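Local coordinates for pesticidal crystal protein CRY4AA (Bacillus thuringiensis, PDB 2C9K) that kills mosquito larvae by binding to midgut epithelial cells and promoting their colloid-osmotic lysis, at residues N552-G557 / D567-E572. Sequence-based numbering, arbitrary orientation.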
ATOM      1  N   ASN A 552       8.942   3.297 -25.556  1.00 30.16           N
ATOM      2  CA  ASN A 552       9.878   4.410 -25.696  1.00 30.41           C
ATOM      3  C   ASN A 552      10.732   4.574 -24.451  1.00 30.22           C
ATOM      4  O   ASN A 552      10.352   4.138 -23.359  1.00 31.83           O
ATOM      5  CB  ASN A 552       9.117   5.712 -25.925  1.00 31.77           C
ATOM      6  CG  ASN A 552       8.212   5.654 -27.133  1.00 34.96           C
ATOM      7  OD1 ASN A 552       7.173   6.319 -27.167  1.00 36.46           O
ATOM      8  ND2 ASN A 552       8.601   4.872 -28.139  1.00 34.22           N
ATOM      9  N   PRO A 553      11.912   5.197 -24.595  1.00 28.84           N
ATOM     10  CA  PRO A 553      12.780   5.401 -23.432  1.00 27.76           C
ATOM     11  C   PRO A 553      12.030   6.379 -22.546  1.00 27.40           C
ATOM     12  O   PRO A 553      11.295   7.218 -23.054  1.00 28.18           O
ATOM     13  CB  PRO A 553      14.023   6.022 -24.039  1.00 26.40           C
ATOM     14  CG  PRO A 553      14.027   5.471 -25.423  1.00 27.62           C
ATOM     15  CD  PRO A 553      12.600   5.580 -25.834  1.00 26.80           C
ATOM     16  N   THR A 554      12.196   6.281 -21.234  1.00 28.24           N
ATOM     17  CA  THR A 554      11.483   7.186 -20.336  1.00 28.35           C
ATOM     18  C   THR A 554      12.400   7.736 -19.254  1.00 29.20           C
ATOM     19  O   THR A 554      12.106   8.752 -18.621  1.00 28.83           O
ATOM     20  CB  THR A 554      10.289   6.472 -19.685  1.00 27.27           C
ATOM     21  OG1 THR A 554      10.764   5.512 -18.735  1.00 28.29           O
ATOM     22  CG2 THR A 554       9.469   5.753 -20.750  1.00 25.99           C
ATOM     23  N   PHE A 555      13.520   7.057 -19.046  1.00 30.28           N
ATOM     24  CA  PHE A 555      14.485   7.501 -18.059  1.00 32.09           C
ATOM     25  C   PHE A 555      15.865   7.058 -18.504  1.00 34.14           C
ATOM     26  O   PHE A 555      16.008   6.364 -19.515  1.00 34.92           O
ATOM     27  CB  PHE A 555      14.150   6.928 -16.678  1.00 30.40           C
ATOM     28  CG  PHE A 555      14.487   5.472 -16.514  1.00 28.81           C
ATOM     29  CD1 PHE A 555      15.683   5.088 -15.918  1.00 28.28           C
ATOM     30  CD2 PHE A 555      13.595   4.485 -16.925  1.00 28.84           C
ATOM     31  CE1 PHE A 555      15.987   3.735 -15.726  1.00 28.48           C
ATOM     32  CE2 PHE A 555      13.888   3.135 -16.738  1.00 29.32           C
ATOM     33  CZ  PHE A 555      15.089   2.760 -16.135  1.00 28.30           C
ATOM     34  N   SER A 556      16.881   7.473 -17.760  1.00 35.86           N
ATOM     35  CA  SER A 556      18.247   7.105 -18.086  1.00 38.10           C
ATOM     36  C   SER A 556      18.985   6.675 -16.829  1.00 38.70           C
ATOM     37  O   SER A 556      18.732   7.185 -15.736  1.00 40.27           O
ATOM     38  CB  SER A 556      18.955   8.276 -18.768  1.00 40.24           C
ATOM     39  OG  SER A 556      18.621   9.508 -18.154  1.00 43.45           O
ATOM     40  N   GLY A 557      19.896   5.729 -16.990  1.00 38.06           N
ATOM     41  CA  GLY A 557      20.632   5.225 -15.853  1.00 38.23           C
ATOM     42  C   GLY A 557      20.175   3.803 -15.623  1.00 39.69           C
ATOM     43  O   GLY A 557      19.486   3.226 -16.463  1.00 39.21           O
ATOM     44  N   ASP A 567       9.313   9.431 -14.652  1.00 28.37           N
ATOM     45  CA  ASP A 567       9.967   8.279 -15.271  1.00 27.63           C
ATOM     46  C   ASP A 567       9.007   7.230 -15.799  1.00 27.07           C
ATOM     47  O   ASP A 567       9.385   6.421 -16.641  1.00 27.77           O
ATOM     48  CB  ASP A 567      10.949   7.634 -14.290  1.00 30.02           C
ATOM     49  CG  ASP A 567      12.127   8.541 -13.962  1.00 32.16           C
ATOM     50  OD1 ASP A 567      12.880   8.230 -13.014  1.00 31.18           O
ATOM     51  OD2 ASP A 567      12.304   9.565 -14.662  1.00 34.75           O
ATOM     52  N   PHE A 568       7.774   7.225 -15.301  1.00 26.42           N
ATOM     53  CA  PHE A 568       6.784   6.271 -15.783  1.00 25.62           C
ATOM     54  C   PHE A 568       5.870   6.966 -16.775  1.00 26.89           C
ATOM     55  O   PHE A 568       5.416   8.083 -16.533  1.00 26.74           O
ATOM     56  CB  PHE A 568       5.963   5.696 -14.627  1.00 24.39           C
ATOM     57  CG  PHE A 568       6.748   4.778 -13.728  1.00 25.46           C
ATOM     58  CD1 PHE A 568       7.539   5.289 -12.704  1.00 24.17           C
ATOM     59  CD2 PHE A 568       6.731   3.402 -13.937  1.00 25.68           C
ATOM     60  CE1 PHE A 568       8.299   4.451 -11.906  1.00 24.02           C
ATOM     61  CE2 PHE A 568       7.491   2.551 -13.147  1.00 25.30           C
ATOM     62  CZ  PHE A 568       8.279   3.079 -12.127  1.00 26.74           C
ATOM     63  N   GLN A 569       5.616   6.310 -17.904  1.00 28.67           N
ATOM     64  CA  GLN A 569       4.753   6.872 -18.936  1.00 29.83           C
ATOM     65  C   GLN A 569       3.674   5.897 -19.391  1.00 30.75           C
ATOM     66  O   GLN A 569       3.621   4.753 -18.926  1.00 32.16           O
ATOM     67  CB  GLN A 569       5.600   7.338 -20.118  1.00 31.05           C
ATOM     68  CG  GLN A 569       6.447   8.559 -19.779  1.00 34.10           C
ATOM     69  CD  GLN A 569       5.598   9.754 -19.361  1.00 37.45           C
ATOM     70  OE1 GLN A 569       6.104  10.715 -18.775  1.00 38.46           O
ATOM     71  NE2 GLN A 569       4.298   9.703 -19.673  1.00 38.10           N
ATOM     72  N   TYR A 570       2.812   6.346 -20.299  1.00 29.61           N
ATOM     73  CA  TYR A 570       1.717   5.509 -20.767  1.00 29.09           C
ATOM     74  C   TYR A 570       1.668   5.233 -22.258  1.00 29.83           C
ATOM     75  O   TYR A 570       1.679   6.156 -23.071  1.00 30.37           O
ATOM     76  CB  TYR A 570       0.377   6.132 -20.378  1.00 29.06           C
ATOM     77  CG  TYR A 570       0.112   6.268 -18.895  1.00 28.22           C
ATOM     78  CD1 TYR A 570       0.880   7.121 -18.100  1.00 26.47           C
ATOM     79  CD2 TYR A 570      -0.953   5.585 -18.297  1.00 27.73           C
ATOM     80  CE1 TYR A 570       0.591   7.296 -16.746  1.00 26.15           C
ATOM     81  CE2 TYR A 570      -1.252   5.752 -16.946  1.00 27.22           C
ATOM     82  CZ  TYR A 570      -0.476   6.611 -16.180  1.00 26.07           C
ATOM     83  OH  TYR A 570      -0.775   6.786 -14.856  1.00 24.43           O
ATOM     84  N   LEU A 571       1.595   3.955 -22.612  1.00 30.97           N
ATOM     85  CA  LEU A 571       1.474   3.556 -24.012  1.00 32.53           C
ATOM     86  C   LEU A 571       0.243   2.677 -24.121  1.00 34.11           C
ATOM     87  O   LEU A 571      -0.090   1.945 -23.188  1.00 35.08           O
ATOM     88  CB  LEU A 571       2.712   2.799 -24.504  1.00 31.71           C
ATOM     89  CG  LEU A 571       3.783   3.721 -25.088  1.00 30.89           C
ATOM     90  CD1 LEU A 571       4.971   2.911 -25.591  1.00 30.37           C
ATOM     91  CD2 LEU A 571       3.162   4.537 -26.212  1.00 29.28           C
ATOM     92  N   GLU A 572      -0.427   2.756 -25.266  1.00 34.82           N
ATOM     93  CA  GLU A 572      -1.653   2.012 -25.504  1.00 35.52           C
ATOM     94  C   GLU A 572      -1.567   1.239 -26.812  1.00 35.61           C
ATOM     95  O   GLU A 572      -1.057   1.750 -27.807  1.00 36.97           O
ATOM     96  CB  GLU A 572      -2.807   3.007 -25.569  1.00 38.07           C
ATOM     97  CG  GLU A 572      -4.186   2.421 -25.561  1.00 43.16           C
ATOM     98  CD  GLU A 572      -5.249   3.504 -25.551  1.00 46.23           C
ATOM     99  OE1 GLU A 572      -5.199   4.389 -24.663  1.00 47.19           O
ATOM    100  OE2 GLU A 572      -6.137   3.472 -26.430  1.00 50.02           O
TER
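In the C-terminal beta domain of this three-domain delta-endotoxin, the loop leaving strand 545-550 passes the chain that enters strand 569-572, where Thr554 meets Asp567. The two pieces run in nearly opposite directions (168° apart), but no backbone-to-backbone hydrogen bond joins them. One hydrogen bond links them: Thr554 OG1 donates to Asp567 O at 2.7 Å. The hydroxyl lies in the carbonyl plane, with a C=O...OG1 angle of 157°. With chi1 at 71°, OG1 sits between the backbone N and the carbonyl carbon of Thr554, facing Asp567 O. The same OG1 accepts a hydrogen bond from Ser527 N, at the end of strand 517-527. CG2 of Thr554 turns to the Gln569 side chain and comes 4.2 Å from its CB. Next along the loop, Phe555 CB lies 3.8 Å from Asp567 CG, against the carboxylate, while the ring extends away from Asp567. OD1 of Asp567 accepts a hydrogen bond from Lys564 N. At the other end Leu571 CD1 lies 4.0 Å from the backbone N of Asn552, itself hydrogen-bonded to Tyr525 OH. The threonine hydroxyl, acting as both donor and acceptor, thus links the loop to two neighbouring backbones; the remaining contacts across the pair are van der Waals.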